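Local structure of 4-hydroxybenzoyl-CoA thioesterase (Bacillus halodurans, 5WH9) at the interface of chains A and B. The protein hydrolyses the thioester of gentisyl-coenzyme A, as a hotdog-fold acyl-CoA thioesterase of the 4-hydroxybenzoyl-CoA thioesterase family. Residues are numbered along the deposited sequence; one frame, centred on the assembly and turned at random. Chains: chain A/B, 4-hydroxybenzoyl-CoA thioesterase.

The interface of chains A and B. Residues chain A 23, 27, 60-62, 64; chain B 27, 59-61.
Two hotdog folds meet here edge to edge: strand 59-64 of chain A pairs antiparallel with its copy in chain B, and A:Tyr27 and B:Tyr27, from helices 25-40, stack beside the seam. On one side of the two-fold the strands are joined at A:Cys62 and B:Ala60, where A:Cys62 N donates to B:Ala60 O (3.1 Å) and B:Ala60 N to A:Cys62 O (3.0 Å); a twin pair lies on the other side. Between them A:Thr61 bridges to B:Thr61, each methyl CG2 against the other's hydroxyl OG1; their CG2 atoms lie 3.9 Å apart. A beta-branched residue suits an extended strand, and its short side chain can meet its twin while the backbones stay paired. The rings of A:Tyr27 and B:Tyr27 lie face to face, planes 8° apart and centroids 3.5 Å apart, although the side chains run across one another at about a right angle. Their offset sets CZ of each ring over the rim of the other. In both, CG is anti to the carbonyl carbon (chi1 -58° in A:Tyr27), which directs the ring from the helix towards the partner strand. There the phenol OH of A:Tyr27 donates to B:Ala60 O at 2.9 Å, approaching from above the carbonyl plane with a C=O...O angle of 112°. Tyrosine suits the place because its flat ring stacks on its twin while its para hydroxyl reaches this carbonyl. That carbonyl also takes the in-plane strand bond from A:Cys62 N, so two donors grip it; the twin bond from B:Tyr27 OH to A:Ala60 O is weak. An alanine in place of A:Tyr27 would probably leave the ring of B:Tyr27 without its stacking partner, open a gap beside the strands and leave B:Ala60 O without its phenol donor. The small methyl of B:Ala60 fits between the phenol OH of A:Tyr27 and the rim of A:Tyr23, its CB 3.8 Å from CE1; the OH of A:Tyr23 reaches the ring edge of B:Tyr27 in plane. Backbone pairing and aromatic stacking together join the two sheets, and so probably hold together the dimer typical of hotdog thioesterases.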
ATOM      1  N   TYR A  23      -3.364   9.985   3.409  1.00 11.22           N
ATOM      2  CA  TYR A  23      -3.260  10.073   4.841  1.00 16.32           C
ATOM      3  C   TYR A  23      -3.066   8.774   5.586  1.00 13.88           C
ATOM      4  O   TYR A  23      -2.362   8.748   6.535  1.00 13.17           O
ATOM      5  CB  TYR A  23      -4.384  10.908   5.481  1.00 16.90           C
ATOM      6  CG  TYR A  23      -5.579  10.155   5.957  1.00 13.66           C
ATOM      7  CD1 TYR A  23      -5.592   9.543   7.155  1.00 15.28           C
ATOM      8  CD2 TYR A  23      -6.663  10.070   5.198  1.00 18.67           C
ATOM      9  CE1 TYR A  23      -6.661   8.847   7.580  1.00 14.20           C
ATOM     10  CE2 TYR A  23      -7.770   9.416   5.597  1.00 19.32           C
ATOM     11  CZ  TYR A  23      -7.770   8.796   6.798  1.00 20.07           C
ATOM     12  OH  TYR A  23      -8.876   8.147   7.172  1.00 18.83           O
ATOM     13  N   TYR A  27      -0.379   6.242   9.397  1.00 11.37           N
ATOM     14  CA  TYR A  27      -0.512   5.109  10.337  1.00 12.19           C
ATOM     15  C   TYR A  27       0.496   4.001  10.036  1.00 10.94           C
ATOM     16  O   TYR A  27       0.898   3.240  10.908  1.00 10.11           O
ATOM     17  CB  TYR A  27      -1.944   4.564  10.327  1.00  9.59           C
ATOM     18  CG  TYR A  27      -2.924   5.633  10.698  1.00 10.87           C
ATOM     19  CD1 TYR A  27      -3.403   6.512   9.744  1.00 11.77           C
ATOM     20  CD2 TYR A  27      -3.323   5.809  12.017  1.00 11.43           C
ATOM     21  CE1 TYR A  27      -4.271   7.519  10.079  1.00 12.17           C
ATOM     22  CE2 TYR A  27      -4.186   6.824  12.368  1.00  9.63           C
ATOM     23  CZ  TYR A  27      -4.664   7.670  11.393  1.00 11.78           C
ATOM     24  OH  TYR A  27      -5.525   8.694  11.720  1.00 10.87           O
ATOM     25  N   ALA A  60      -6.147   3.804  17.341  1.00 17.46           N
ATOM     26  CA  ALA A  60      -5.181   4.718  16.795  1.00 12.28           C
ATOM     27  C   ALA A  60      -5.841   6.015  16.445  1.00 14.16           C
ATOM     28  O   ALA A  60      -6.967   6.056  16.082  1.00 16.75           O
ATOM     29  CB  ALA A  60      -4.478   4.125  15.591  1.00  9.66           C
ATOM     30  N   THR A  61      -5.092   7.078  16.538  1.00 16.31           N
ATOM     31  CA  THR A  61      -5.577   8.409  16.210  1.00 20.51           C
ATOM     32  C   THR A  61      -4.428   9.239  15.672  1.00 19.63           C
ATOM     33  O   THR A  61      -3.276   9.029  16.047  1.00 19.98           O
ATOM     34  CB  THR A  61      -6.131   9.137  17.448  1.00 21.09           C
ATOM     35  OG1 THR A  61      -6.913   8.228  18.228  1.00 37.62           O
ATOM     36  CG2 THR A  61      -6.993  10.316  17.038  1.00 20.91           C
ATOM     37  N   CYS A  62      -4.745  10.194  14.810  1.00 16.76           N
ATOM     38  CA  CYS A  62      -3.727  11.084  14.293  1.00 17.72           C
ATOM     39  C   CYS A  62      -4.379  12.374  13.875  1.00 18.14           C
ATOM     40  O   CYS A  62      -5.491  12.373  13.337  1.00 19.83           O
ATOM     41  CB  CYS A  62      -2.988  10.445  13.110  1.00 24.09           C
ATOM     42  SG  CYS A  62      -1.443  11.268  12.655  1.00 18.97           S
ATOM     43  N   PHE A  64      -3.543  16.055  11.799  1.00 19.64           N
ATOM     44  CA  PHE A  64      -2.657  16.478  10.724  1.00 23.09           C
ATOM     45  C   PHE A  64      -2.585  18.001  10.602  1.00 27.41           C
ATOM     46  O   PHE A  64      -3.581  18.649  10.274  1.00 29.35           O
ATOM     47  CB  PHE A  64      -3.160  15.878   9.409  1.00 22.31           C
ATOM     48  CG  PHE A  64      -3.383  14.386   9.468  1.00 21.99           C
ATOM     49  CD1 PHE A  64      -4.610  13.870   9.851  1.00 22.29           C
ATOM     50  CD2 PHE A  64      -2.363  13.500   9.145  1.00 23.51           C
ATOM     51  CE1 PHE A  64      -4.822  12.503   9.900  1.00 21.23           C
ATOM     52  CE2 PHE A  64      -2.571  12.125   9.194  1.00 22.99           C
ATOM     53  CZ  PHE A  64      -3.798  11.627   9.574  1.00 19.15           C
TER
ATOM     54  N   TYR B  27      -8.029   2.803   7.612  1.00  7.34           N
ATOM     55  CA  TYR B  27      -8.096   4.217   7.228  1.00  9.39           C
ATOM     56  C   TYR B  27      -8.260   4.370   5.724  1.00 10.98           C
ATOM     57  O   TYR B  27      -8.985   5.252   5.270  1.00 13.86           O
ATOM     58  CB  TYR B  27      -6.868   4.976   7.753  1.00 10.08           C
ATOM     59  CG  TYR B  27      -6.780   4.876   9.261  1.00  8.60           C
ATOM     60  CD1 TYR B  27      -7.464   5.779  10.067  1.00  8.14           C
ATOM     61  CD2 TYR B  27      -6.072   3.847   9.881  1.00  9.06           C
ATOM     62  CE1 TYR B  27      -7.422   5.691  11.452  1.00  7.27           C
ATOM     63  CE2 TYR B  27      -6.040   3.733  11.291  1.00  8.68           C
ATOM     64  CZ  TYR B  27      -6.724   4.672  12.057  1.00  5.60           C
ATOM     65  OH  TYR B  27      -6.691   4.623  13.441  1.00 12.49           O
ATOM     66  N   GLU B  59      -8.207  15.127  11.071  1.00 19.58           N
ATOM     67  CA  GLU B  59      -8.078  14.205  12.185  1.00 24.09           C
ATOM     68  C   GLU B  59      -8.806  12.889  11.885  1.00 21.83           C
ATOM     69  O   GLU B  59      -9.847  12.892  11.254  1.00 23.14           O
ATOM     70  CB  GLU B  59      -8.636  14.860  13.451  1.00 27.80           C
ATOM     71  CG  GLU B  59      -8.485  14.039  14.720  1.00 30.64           C
ATOM     72  CD  GLU B  59      -8.729  14.870  15.971  1.00 50.79           C
ATOM     73  OE1 GLU B  59      -9.387  15.936  15.868  1.00 52.21           O
ATOM     74  OE2 GLU B  59      -8.241  14.466  17.054  1.00 54.12           O
ATOM     75  N   ALA B  60      -8.252  11.766  12.331  1.00 14.65           N
ATOM     76  CA  ALA B  60      -8.913  10.483  12.115  1.00 14.41           C
ATOM     77  C   ALA B  60      -8.632   9.480  13.227  1.00 14.51           C
ATOM     78  O   ALA B  60      -7.509   9.376  13.714  1.00 18.29           O
ATOM     79  CB  ALA B  60      -8.546   9.905  10.748  1.00  9.32           C
ATOM     80  N   THR B  61      -9.664   8.736  13.612  1.00 23.51           N
ATOM     81  CA  THR B  61      -9.602   7.841  14.755  1.00 20.12           C
ATOM     82  C   THR B  61     -10.290   6.527  14.428  1.00 20.20           C
ATOM     83  O   THR B  61     -11.332   6.504  13.791  1.00 29.04           O
ATOM     84  CB  THR B  61     -10.321   8.445  15.962  1.00 25.03           C
ATOM     85  OG1 THR B  61      -9.996   9.835  16.072  1.00 30.80           O
ATOM     86  CG2 THR B  61      -9.909   7.732  17.241  1.00 25.94           C
TER